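Local coordinates for protein nickel-dependent hydrogenase large subunit (Allochromatium vinosum, PDB 3MYR) that carries the nickel-iron active centre of a heterodimeric membrane-bound hydrogenase, which catalyses the oxidation of H2 and probably recycles the H2 released by nitrogenase, at residues Lys203-Ala206 and Lys211-His214; Gly515-Arg520 and Ala525-Leu530; Trp140-Pro145 and Tyr191-Ala196. One frame throughout, in Å; residues are numbered along the deposited sequence.

Contact 1: residues Lys203-Ala206 and Lys211-His214; sequences KFHA and KNPH
His205, on helix 203-209, meets Asn212 of the loop just after it. Their first side-chain carbons pack together, with His205 CB 3.9 Å from Asn212 CB. Beyond them the imidazole and the amide run past each other at a slant, their planes inclined by 38°. Asn212 CG lies anti to the backbone N (chi1 176°), which carries the amide up beside the ND1 side of the ring. The far nitrogen of His205, NE2, is hydrogen-bonded to the carbonyl of Met95 on helix 86-112, and this bond probably holds the ring's rotation.

Ala206 makes the second point of touch. Ala206 CA is 3.5 Å from Lys211 N, which brings the chain closely back against the helix here. The Lys211 side chain leaves in another direction. It touches the Fe3-S4 cluster, and its NZ is hydrogen-bonded to the carbonyl of Cys147 of the small subunit. Asn212 O accepts a hydrogen bond from ND2 of Asn234 of the small subunit, and past the cis peptide before Pro213 the side chain of His214 touches a second iron-sulfur cluster. The arrangement is a buried helix end and loop at the subunit interface, beside two of the clusters, consistent with the electron relay of [NiFe] hydrogenases.

Contact 2: residues Gly515-Arg520 and Ala525-Leu530; sequences GPRDGR and AYEAAL
Glu527 is the residue of helix 525-531 that meets Arg517 and Pro516 of the preceding loop. Ala525 comes first and starts the helix, with Ala525 O accepting from Ala529 N at 2.8 Å. Tyr526 follows and turns its ring to Phe552, while its backbone bonds to Asn513.

Glu527 reaches across to the loop with its chain extended beyond CG. Arg517 NH1 sits over the carboxylate face, 3.2 Å from Glu527 OE2 in a salt bridge. Seen from the arginine, Glu527 OE1 lies at the guanidinium edge, in its plane. The two planes are 59° apart, so this is no flat two-pronged pair. Arg517 NH1 also bonds to the Ala31 carbonyl, and Glu527 OE1 to Tyr373 OH and Ser33 N. Pro516 CA packs 3.7 Å from Glu527 OE1. Replacing this glutamate by an alanine is likely to leave buried Arg517 without its counter-charge and Tyr373 OH and Ser33 N without this acceptor. A water donates to Gly515 O (2.8 Å) and weakly accepts from Glu527 N. Farther on, Leu530 N continues the helix by bonding to Tyr526 O.

The arrangement is a buried ion pair tying a helix-to-helix loop, with an Asx turn at Asp518, to the helix it leads into.

Contact 3: residues Trp140-Pro145 and Tyr191-Ala196; sequences WPKSSP and YLEALA
Lys142 and Glu193 form a salt bridge at the protein surface. The ammonium NZ of Lys142 donates to Glu193 OE2 at 2.8 Å, on the syn side and 26° out of the carboxylate plane. A second, weak bond runs from Lys142 NZ to Glu193 OE1 at 3.2 Å. Lysine carbon joins in as well, with Lys142 CD 3.4 Å from Glu193 OE1. The lysine comes over one face of the carboxylate with CD, and NZ reaches the oxygens from there. In Glu193 a bend at the second torsion (chi2 -66°) folds CD back from the extended course. Trp140 completes the first shell. Its indole edge is near, with Trp140 CZ2 4.3 Å from Glu193 OE1, which lies near the ring plane.

In the next shell Tyr147 OH of helix 145-160 is hydrogen-bonded to Glu193 OE2, so this oxygen is gripped from both the loop and that helix. Ser144 is the N-cap of helix 145-160, its OG bonded to Tyr147 N. Lys142 is the centre of an inverse gamma turn. The indole meets the ring of His190 with planes nearly perpendicular, and makes an edge-to-face contact with Phe252. Pro141 CD sits 3.3 Å above the Trp140 ring plane, toward its rim.

The loop joins helix 127-137 to helix 145-160 and leans on helix 236-265. Helix 181-201 packs on helices 86-112 and 236-265, and touches Glu30 of the small subunit.

Overall arrangement
Along the chain the order is contact 3, contact 1, contact 2, and each closes before the next opens. Contacts 3 and 1 are neighbours, with centres about 23 Å apart and nearest atoms about 8 Å apart. Their helices 181-201 and 203-209 follow one another, and both pack on helix 86-112. Contact 2 lies on the opposite side of the chain's centre from both, its centre about 35 Å from that of contact 1 and about 39 Å from that of contact 3. Contact 3 is a surface salt bridge away from the annotated sites. Contacts 1 and 2 thus belong to different sides of the subunit: one at the cluster-bearing interface, the other in the C-terminal part beyond the chain's centre.

Contact 1: residues Lys203-Ala206 and Lys211-His214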
ATOM      1  N   LYS B 203      -8.949 -11.043   6.086  1.00 16.00           N
ATOM      2  CA  LYS B 203     -10.384 -11.206   6.486  1.00 17.55           C
ATOM      3  C   LYS B 203     -10.745 -10.308   7.657  1.00 17.05           C
ATOM      4  O   LYS B 203     -11.914  -9.988   7.862  1.00 15.87           O
ATOM      5  CB  LYS B 203     -10.606 -12.679   6.946  1.00 18.45           C
ATOM      6  CG  LYS B 203     -10.514 -13.653   5.761  1.00 18.40           C
ATOM      7  CD  LYS B 203     -10.718 -15.048   6.262  1.00 22.22           C
ATOM      8  CE  LYS B 203     -10.669 -15.997   5.040  1.00 26.53           C
ATOM      9  NZ  LYS B 203     -10.762 -17.351   5.702  1.00 35.62           N
ATOM     10  N   PHE B 204      -9.730  -9.900   8.440  1.00 18.63           N
ATOM     11  CA  PHE B 204      -9.989  -9.022   9.578  1.00 20.18           C
ATOM     12  C   PHE B 204     -10.567  -7.668   9.103  1.00 20.79           C
ATOM     13  O   PHE B 204     -11.571  -7.191   9.639  1.00 18.76           O
ATOM     14  CB  PHE B 204      -8.647  -8.725  10.298  1.00 20.55           C
ATOM     15  CG  PHE B 204      -8.787  -8.085  11.680  1.00 18.35           C
ATOM     16  CD1 PHE B 204      -8.808  -8.869  12.830  1.00 19.50           C
ATOM     17  CD2 PHE B 204      -8.851  -6.693  11.813  1.00 23.16           C
ATOM     18  CE1 PHE B 204      -8.841  -8.282  14.114  1.00 22.20           C
ATOM     19  CE2 PHE B 204      -8.970  -6.109  13.076  1.00 21.10           C
ATOM     20  CZ  PHE B 204      -8.911  -6.911  14.231  1.00 22.56           C
ATOM     21  N   HIS B 205      -9.901  -6.995   8.164  1.00 19.67           N
ATOM     22  CA  HIS B 205     -10.502  -5.786   7.597  1.00 19.87           C
ATOM     23  C   HIS B 205     -11.883  -6.025   6.913  1.00 20.86           C
ATOM     24  O   HIS B 205     -12.743  -5.124   6.913  1.00 21.85           O
ATOM     25  CB  HIS B 205      -9.563  -5.152   6.564  1.00 19.96           C
ATOM     26  CG  HIS B 205      -8.381  -4.487   7.181  1.00 23.80           C
ATOM     27  ND1 HIS B 205      -7.380  -3.891   6.430  1.00 23.28           N
ATOM     28  CD2 HIS B 205      -8.074  -4.260   8.488  1.00 16.93           C
ATOM     29  CE1 HIS B 205      -6.544  -3.275   7.247  1.00 26.38           C
ATOM     30  NE2 HIS B 205      -6.927  -3.502   8.499  1.00 22.81           N
ATOM     31  N   ALA B 206     -12.127  -7.227   6.405  1.00 17.48           N
ATOM     32  CA  ALA B 206     -13.404  -7.433   5.701  1.00 18.98           C
ATOM     33  C   ALA B 206     -14.543  -7.497   6.723  1.00 18.00           C
ATOM     34  O   ALA B 206     -15.622  -6.951   6.504  1.00 18.72           O
ATOM     35  CB  ALA B 206     -13.338  -8.720   4.860  1.00 17.32           C
ATOM     36  N   LYS B 211     -14.299  -5.158   3.172  1.00 17.58           N
ATOM     37  CA  LYS B 211     -13.453  -5.672   2.100  1.00 16.15           C
ATOM     38  C   LYS B 211     -12.038  -5.325   2.357  1.00 15.97           C
ATOM     39  O   LYS B 211     -11.758  -4.366   3.050  1.00 17.53           O
ATOM     40  CB  LYS B 211     -13.866  -5.097   0.732  1.00 15.05           C
ATOM     41  CG  LYS B 211     -13.929  -3.607   0.751  1.00 15.95           C
ATOM     42  CD  LYS B 211     -14.512  -3.060  -0.528  1.00 19.59           C
ATOM     43  CE  LYS B 211     -13.378  -2.953  -1.563  1.00 22.80           C
ATOM     44  NZ  LYS B 211     -13.486  -1.812  -2.431  1.00 28.04           N
ATOM     45  N   ASN B 212     -11.129  -6.064   1.724  1.00 16.61           N
ATOM     46  CA  ASN B 212      -9.714  -5.682   1.730  1.00 18.79           C
ATOM     47  C   ASN B 212      -9.142  -6.216   0.427  1.00 17.30           C
ATOM     48  O   ASN B 212      -9.312  -7.385   0.167  1.00 17.67           O
ATOM     49  CB  ASN B 212      -8.955  -6.359   2.939  1.00 16.91           C
ATOM     50  CG  ASN B 212      -7.418  -6.058   2.916  1.00 23.97           C
ATOM     51  OD1 ASN B 212      -6.858  -5.316   3.775  1.00 25.44           O
ATOM     52  ND2 ASN B 212      -6.756  -6.583   1.929  1.00 16.33           N
ATOM     53  N   PRO B 213      -8.457  -5.382  -0.360  1.00 17.82           N
ATOM     54  CA  PRO B 213      -8.110  -3.980  -0.017  1.00 17.71           C
ATOM     55  C   PRO B 213      -9.293  -2.967   0.025  1.00 18.00           C
ATOM     56  O   PRO B 213     -10.395  -3.228  -0.496  1.00 16.06           O
ATOM     57  CB  PRO B 213      -7.112  -3.571  -1.138  1.00 16.60           C
ATOM     58  CG  PRO B 213      -6.547  -4.973  -1.699  1.00 14.10           C
ATOM     59  CD  PRO B 213      -7.827  -5.793  -1.640  1.00 18.23           C
ATOM     60  N   HIS B 214      -8.982  -1.791   0.575  1.00 15.38           N
ATOM     61  CA  HIS B 214      -9.834  -0.661   0.594  1.00 17.22           C
ATOM     62  C   HIS B 214     -11.108  -0.797   1.443  1.00 17.28           C
ATOM     63  O   HIS B 214     -12.218  -0.573   0.954  1.00 16.74           O
ATOM     64  CB  HIS B 214     -10.048  -0.168  -0.870  1.00 15.78           C
ATOM     65  CG  HIS B 214      -8.811   0.457  -1.450  1.00 17.75           C
ATOM     66  ND1 HIS B 214      -8.563   0.573  -2.800  1.00 17.26           N
ATOM     67  CD2 HIS B 214      -7.707   0.932  -0.828  1.00 12.99           C
ATOM     68  CE1 HIS B 214      -7.379   1.124  -2.988  1.00 14.54           C
ATOM     69  NE2 HIS B 214      -6.854   1.381  -1.798  1.00 17.61           N
TER

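Contact 2: residues Gly515-Arg520 and Ala525-Leu530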
ATOM      1  N   GLY B 515      11.632  11.958  -0.948  1.00 21.54           N
ATOM      2  CA  GLY B 515      11.495  13.249  -1.632  1.00 20.44           C
ATOM      3  C   GLY B 515      12.880  13.790  -1.968  1.00 23.61           C
ATOM      4  O   GLY B 515      13.888  13.362  -1.386  1.00 23.96           O
ATOM      5  N   PRO B 516      12.957  14.728  -2.915  1.00 21.86           N
ATOM      6  CA  PRO B 516      14.297  15.067  -3.419  1.00 23.25           C
ATOM      7  C   PRO B 516      14.925  16.187  -2.591  1.00 23.62           C
ATOM      8  O   PRO B 516      14.492  16.471  -1.444  1.00 23.83           O
ATOM      9  CB  PRO B 516      14.009  15.541  -4.871  1.00 22.06           C
ATOM     10  CG  PRO B 516      12.676  16.310  -4.678  1.00 20.23           C
ATOM     11  CD  PRO B 516      11.873  15.387  -3.694  1.00 21.69           C
ATOM     12  N   ARG B 517      15.951  16.804  -3.163  1.00 25.05           N
ATOM     13  CA  ARG B 517      16.674  17.906  -2.516  1.00 26.10           C
ATOM     14  C   ARG B 517      15.827  19.150  -2.410  1.00 27.34           C
ATOM     15  O   ARG B 517      14.870  19.302  -3.163  1.00 25.47           O
ATOM     16  CB  ARG B 517      17.944  18.219  -3.263  1.00 24.29           C
ATOM     17  CG  ARG B 517      19.070  17.216  -3.020  1.00 24.65           C
ATOM     18  CD  ARG B 517      20.102  17.181  -4.207  1.00 23.52           C
ATOM     19  NE  ARG B 517      21.289  16.334  -3.901  1.00 26.27           N
ATOM     20  CZ  ARG B 517      21.299  14.989  -3.884  1.00 29.22           C
ATOM     21  NH1 ARG B 517      20.209  14.304  -4.204  1.00 26.24           N
ATOM     22  NH2 ARG B 517      22.421  14.308  -3.574  1.00 27.54           N
ATOM     23  N   ASP B 518      16.224  20.047  -1.490  1.00 28.82           N
ATOM     24  CA  ASP B 518      15.568  21.335  -1.264  1.00 30.09           C
ATOM     25  C   ASP B 518      16.500  22.450  -1.750  1.00 31.54           C
ATOM     26  O   ASP B 518      17.465  22.184  -2.467  1.00 30.97           O
ATOM     27  CB  ASP B 518      15.196  21.539   0.237  1.00 28.52           C
ATOM     28  CG  ASP B 518      16.428  21.579   1.153  1.00 30.76           C
ATOM     29  OD1 ASP B 518      17.559  21.844   0.667  1.00 30.60           O
ATOM     30  OD2 ASP B 518      16.298  21.260   2.358  1.00 30.71           O
ATOM     31  N   GLY B 519      16.182  23.700  -1.435  1.00 33.24           N
ATOM     32  CA  GLY B 519      16.977  24.842  -1.974  1.00 36.22           C
ATOM     33  C   GLY B 519      18.403  24.972  -1.457  1.00 38.13           C
ATOM     34  O   GLY B 519      19.199  25.700  -2.041  1.00 37.03           O
ATOM     35  N   ARG B 520      18.715  24.284  -0.352  1.00 38.80           N
ATOM     36  CA  ARG B 520      20.055  24.320   0.253  1.00 41.76           C
ATOM     37  C   ARG B 520      20.862  23.114  -0.257  1.00 41.68           C
ATOM     38  O   ARG B 520      21.927  22.815   0.286  1.00 41.76           O
ATOM     39  CB  ARG B 520      19.979  24.281   1.811  1.00 42.68           C
ATOM     40  CG  ARG B 520      19.311  25.503   2.554  1.00 51.94           C
ATOM     41  CD  ARG B 520      17.884  25.932   1.952  1.00 66.82           C
ATOM     42  NE  ARG B 520      16.719  25.652   2.836  1.00 72.82           N
ATOM     43  CZ  ARG B 520      15.464  25.308   2.466  1.00 73.23           C
ATOM     44  NH1 ARG B 520      14.605  25.035   3.448  1.00 71.08           N
ATOM     45  NH2 ARG B 520      15.066  25.172   1.168  1.00 66.68           N
ATOM     46  N   ALA B 525      15.976  11.403   2.811  1.00 25.33           N
ATOM     47  CA  ALA B 525      16.439  10.172   3.497  1.00 24.40           C
ATOM     48  C   ALA B 525      17.038   9.115   2.536  1.00 23.55           C
ATOM     49  O   ALA B 525      18.140   8.630   2.780  1.00 21.58           O
ATOM     50  CB  ALA B 525      15.391   9.587   4.360  1.00 21.72           C
ATOM     51  N   TYR B 526      16.358   8.813   1.431  1.00 22.24           N
ATOM     52  CA  TYR B 526      16.873   7.727   0.543  1.00 21.73           C
ATOM     53  C   TYR B 526      18.223   8.177   0.018  1.00 22.47           C
ATOM     54  O   TYR B 526      19.165   7.424  -0.065  1.00 22.22           O
ATOM     55  CB  TYR B 526      15.981   7.537  -0.688  1.00 20.11           C
ATOM     56  CG  TYR B 526      14.621   6.891  -0.461  1.00 22.29           C
ATOM     57  CD1 TYR B 526      14.100   6.697   0.829  1.00 20.10           C
ATOM     58  CD2 TYR B 526      13.852   6.502  -1.540  1.00 18.87           C
ATOM     59  CE1 TYR B 526      12.845   6.091   1.027  1.00 23.30           C
ATOM     60  CE2 TYR B 526      12.589   5.883  -1.351  1.00 23.21           C
ATOM     61  CZ  TYR B 526      12.073   5.735  -0.077  1.00 21.90           C
ATOM     62  OH  TYR B 526      10.773   5.277   0.090  1.00 25.45           O
ATOM     63  N   GLU B 527      18.276   9.422  -0.426  1.00 23.04           N
ATOM     64  CA  GLU B 527      19.468   9.951  -1.052  1.00 24.80           C
ATOM     65  C   GLU B 527      20.641  10.000  -0.047  1.00 24.78           C
ATOM     66  O   GLU B 527      21.772   9.582  -0.357  1.00 24.95           O
ATOM     67  CB  GLU B 527      19.155  11.344  -1.681  1.00 24.35           C
ATOM     68  CG  GLU B 527      18.081  11.334  -2.823  1.00 21.49           C
ATOM     69  CD  GLU B 527      17.647  12.780  -3.194  1.00 26.38           C
ATOM     70  OE1 GLU B 527      17.269  13.053  -4.360  1.00 23.79           O
ATOM     71  OE2 GLU B 527      17.728  13.672  -2.311  1.00 25.08           O
ATOM     72  N   ALA B 528      20.370  10.454   1.170  1.00 24.13           N
ATOM     73  CA  ALA B 528      21.445  10.561   2.155  1.00 25.40           C
ATOM     74  C   ALA B 528      21.833   9.138   2.579  1.00 25.78           C
ATOM     75  O   ALA B 528      23.012   8.881   2.871  1.00 27.35           O
ATOM     76  CB  ALA B 528      21.009  11.385   3.386  1.00 23.94           C
ATOM     77  N   ALA B 529      20.877   8.200   2.556  1.00 24.85           N
ATOM     78  CA  ALA B 529      21.161   6.809   2.953  1.00 24.48           C
ATOM     79  C   ALA B 529      22.161   6.135   1.971  1.00 24.96           C
ATOM     80  O   ALA B 529      23.078   5.444   2.406  1.00 24.88           O
ATOM     81  CB  ALA B 529      19.860   6.003   3.025  1.00 24.36           C
ATOM     82  N   LEU B 530      21.896   6.225   0.671  1.00 22.93           N
ATOM     83  CA  LEU B 530      22.792   5.733  -0.342  1.00 24.01           C
ATOM     84  C   LEU B 530      24.136   6.437  -0.309  1.00 26.35           C
ATOM     85  O   LEU B 530      25.163   5.803  -0.640  1.00 26.76           O
ATOM     86  CB  LEU B 530      22.177   5.906  -1.731  1.00 21.95           C
ATOM     87  CG  LEU B 530      20.915   4.968  -1.895  1.00 26.64           C
ATOM     88  CD1 LEU B 530      20.334   5.092  -3.313  1.00 22.05           C
ATOM     89  CD2 LEU B 530      21.270   3.485  -1.590  1.00 21.58           C
TER
HETATM   90  O   HOH W   1      15.279  11.016  -0.743  1.00 17.82           O

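Contact 3: residues Trp140-Pro145 and Tyr191-Ala196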
ATOM      1  N   TRP B 140       7.699 -22.814  15.280  1.00 22.91           N
ATOM      2  CA  TRP B 140       6.756 -22.896  14.162  1.00 22.13           C
ATOM      3  C   TRP B 140       6.609 -24.328  13.700  1.00 23.15           C
ATOM      4  O   TRP B 140       7.641 -25.019  13.549  1.00 22.54           O
ATOM      5  CB  TRP B 140       7.286 -22.043  13.001  1.00 18.78           C
ATOM      6  CG  TRP B 140       6.482 -22.078  11.710  1.00 20.02           C
ATOM      7  CD1 TRP B 140       6.936 -22.518  10.480  1.00 19.30           C
ATOM      8  CD2 TRP B 140       5.139 -21.553  11.473  1.00 17.16           C
ATOM      9  NE1 TRP B 140       5.951 -22.308   9.519  1.00 18.92           N
ATOM     10  CE2 TRP B 140       4.883 -21.659  10.090  1.00 16.57           C
ATOM     11  CE3 TRP B 140       4.194 -20.915  12.281  1.00 20.55           C
ATOM     12  CZ2 TRP B 140       3.662 -21.262   9.505  1.00 17.03           C
ATOM     13  CZ3 TRP B 140       2.964 -20.509  11.707  1.00 18.19           C
ATOM     14  CH2 TRP B 140       2.700 -20.711  10.347  1.00 24.15           C
ATOM     15  N   PRO B 141       5.346 -24.822  13.494  1.00 22.73           N
ATOM     16  CA  PRO B 141       5.208 -26.279  13.247  1.00 22.87           C
ATOM     17  C   PRO B 141       5.796 -26.784  11.945  1.00 22.20           C
ATOM     18  O   PRO B 141       6.181 -27.957  11.882  1.00 25.14           O
ATOM     19  CB  PRO B 141       3.666 -26.513  13.185  1.00 23.40           C
ATOM     20  CG  PRO B 141       3.101 -25.386  14.127  1.00 22.15           C
ATOM     21  CD  PRO B 141       4.040 -24.183  13.760  1.00 23.75           C
ATOM     22  N   LYS B 142       5.753 -25.973  10.889  1.00 22.13           N
ATOM     23  CA  LYS B 142       5.926 -26.505   9.532  1.00 23.39           C
ATOM     24  C   LYS B 142       7.424 -26.529   9.186  1.00 25.08           C
ATOM     25  O   LYS B 142       7.963 -25.535   8.680  1.00 26.11           O
ATOM     26  CB  LYS B 142       5.146 -25.699   8.515  1.00 21.20           C
ATOM     27  CG  LYS B 142       3.638 -25.737   8.692  1.00 27.98           C
ATOM     28  CD  LYS B 142       2.967 -24.902   7.576  1.00 28.70           C
ATOM     29  CE  LYS B 142       1.886 -25.561   6.795  1.00 41.51           C
ATOM     30  NZ  LYS B 142       2.108 -25.312   5.300  1.00 41.26           N
ATOM     31  N   SER B 143       8.096 -27.627   9.541  1.00 24.33           N
ATOM     32  CA  SER B 143       9.564 -27.644   9.518  1.00 22.69           C
ATOM     33  C   SER B 143      10.087 -29.020   9.148  1.00 23.11           C
ATOM     34  O   SER B 143      11.288 -29.324   9.357  1.00 26.02           O
ATOM     35  CB  SER B 143      10.079 -27.325  10.927  1.00 23.17           C
ATOM     36  OG  SER B 143       9.720 -28.386  11.839  1.00 28.91           O
ATOM     37  N   SER B 144       9.211 -29.923   8.716  1.00 22.07           N
ATOM     38  CA  SER B 144       9.682 -31.296   8.535  1.00 21.51           C
ATOM     39  C   SER B 144      10.634 -31.297   7.332  1.00 21.32           C
ATOM     40  O   SER B 144      10.546 -30.428   6.463  1.00 22.37           O
ATOM     41  CB  SER B 144       8.535 -32.283   8.312  1.00 19.25           C
ATOM     42  OG  SER B 144       8.094 -32.132   6.972  1.00 25.63           O
ATOM     43  N   PRO B 145      11.579 -32.258   7.284  1.00 21.78           N
ATOM     44  CA  PRO B 145      12.490 -32.408   6.151  1.00 21.99           C
ATOM     45  C   PRO B 145      11.730 -32.690   4.883  1.00 23.06           C
ATOM     46  O   PRO B 145      12.048 -32.107   3.842  1.00 24.25           O
ATOM     47  CB  PRO B 145      13.421 -33.574   6.563  1.00 21.95           C
ATOM     48  CG  PRO B 145      13.379 -33.505   8.071  1.00 22.22           C
ATOM     49  CD  PRO B 145      11.962 -33.071   8.434  1.00 21.53           C
ATOM     50  N   TYR B 191       8.464 -17.467   2.777  1.00 20.23           N
ATOM     51  CA  TYR B 191       7.883 -16.590   1.746  1.00 18.88           C
ATOM     52  C   TYR B 191       6.528 -17.154   1.284  1.00 19.59           C
ATOM     53  O   TYR B 191       5.527 -16.422   1.148  1.00 18.91           O
ATOM     54  CB  TYR B 191       8.886 -16.492   0.587  1.00 17.76           C
ATOM     55  CG  TYR B 191       8.486 -15.684  -0.655  1.00 21.16           C
ATOM     56  CD1 TYR B 191       9.138 -14.469  -0.963  1.00 20.23           C
ATOM     57  CD2 TYR B 191       7.569 -16.184  -1.571  1.00 18.26           C
ATOM     58  CE1 TYR B 191       8.854 -13.745  -2.152  1.00 20.23           C
ATOM     59  CE2 TYR B 191       7.231 -15.459  -2.735  1.00 24.66           C
ATOM     60  CZ  TYR B 191       7.904 -14.267  -3.047  1.00 25.24           C
ATOM     61  OH  TYR B 191       7.592 -13.576  -4.218  1.00 23.33           O
ATOM     62  N   LEU B 192       6.487 -18.448   1.050  1.00 19.22           N
ATOM     63  CA  LEU B 192       5.255 -19.070   0.559  1.00 21.75           C
ATOM     64  C   LEU B 192       4.207 -19.174   1.687  1.00 20.68           C
ATOM     65  O   LEU B 192       3.013 -18.987   1.438  1.00 21.19           O
ATOM     66  CB  LEU B 192       5.556 -20.465   0.003  1.00 21.63           C
ATOM     67  CG  LEU B 192       6.305 -20.463  -1.345  1.00 26.24           C
ATOM     68  CD1 LEU B 192       6.806 -21.835  -1.614  1.00 21.44           C
ATOM     69  CD2 LEU B 192       5.439 -19.988  -2.527  1.00 26.56           C
ATOM     70  N   GLU B 193       4.639 -19.521   2.909  1.00 18.57           N
ATOM     71  CA  GLU B 193       3.678 -19.520   4.006  1.00 18.68           C
ATOM     72  C   GLU B 193       3.120 -18.105   4.243  1.00 18.30           C
ATOM     73  O   GLU B 193       1.952 -17.951   4.591  1.00 20.56           O
ATOM     74  CB  GLU B 193       4.313 -20.023   5.311  1.00 19.13           C
ATOM     75  CG  GLU B 193       4.902 -21.397   5.241  1.00 23.07           C
ATOM     76  CD  GLU B 193       3.779 -22.463   5.025  1.00 33.55           C
ATOM     77  OE1 GLU B 193       2.628 -22.209   5.485  1.00 29.13           O
ATOM     78  OE2 GLU B 193       4.032 -23.508   4.348  1.00 34.60           O
ATOM     79  N   ALA B 194       3.949 -17.071   4.100  1.00 18.29           N
ATOM     80  CA  ALA B 194       3.481 -15.705   4.303  1.00 16.69           C
ATOM     81  C   ALA B 194       2.405 -15.331   3.297  1.00 19.37           C
ATOM     82  O   ALA B 194       1.500 -14.571   3.660  1.00 19.81           O
ATOM     83  CB  ALA B 194       4.673 -14.650   4.270  1.00 15.51           C
ATOM     84  N   LEU B 195       2.455 -15.867   2.048  1.00 18.55           N
ATOM     85  CA  LEU B 195       1.370 -15.540   1.138  1.00 18.86           C
ATOM     86  C   LEU B 195       0.056 -16.173   1.615  1.00 18.01           C
ATOM     87  O   LEU B 195      -0.982 -15.555   1.464  1.00 18.58           O
ATOM     88  CB  LEU B 195       1.616 -16.027  -0.314  1.00 19.26           C
ATOM     89  CG  LEU B 195       2.731 -15.362  -1.050  1.00 21.96           C
ATOM     90  CD1 LEU B 195       3.110 -16.277  -2.265  1.00 23.91           C
ATOM     91  CD2 LEU B 195       2.193 -13.970  -1.469  1.00 20.94           C
ATOM     92  N   ALA B 196       0.069 -17.431   2.094  1.00 18.97           N
ATOM     93  CA  ALA B 196      -1.182 -18.057   2.582  1.00 18.39           C
ATOM     94  C   ALA B 196      -1.661 -17.321   3.868  1.00 19.84           C
ATOM     95  O   ALA B 196      -2.844 -17.082   4.070  1.00 19.02           O
ATOM     96  CB  ALA B 196      -0.968 -19.534   2.883  1.00 18.46           C
TER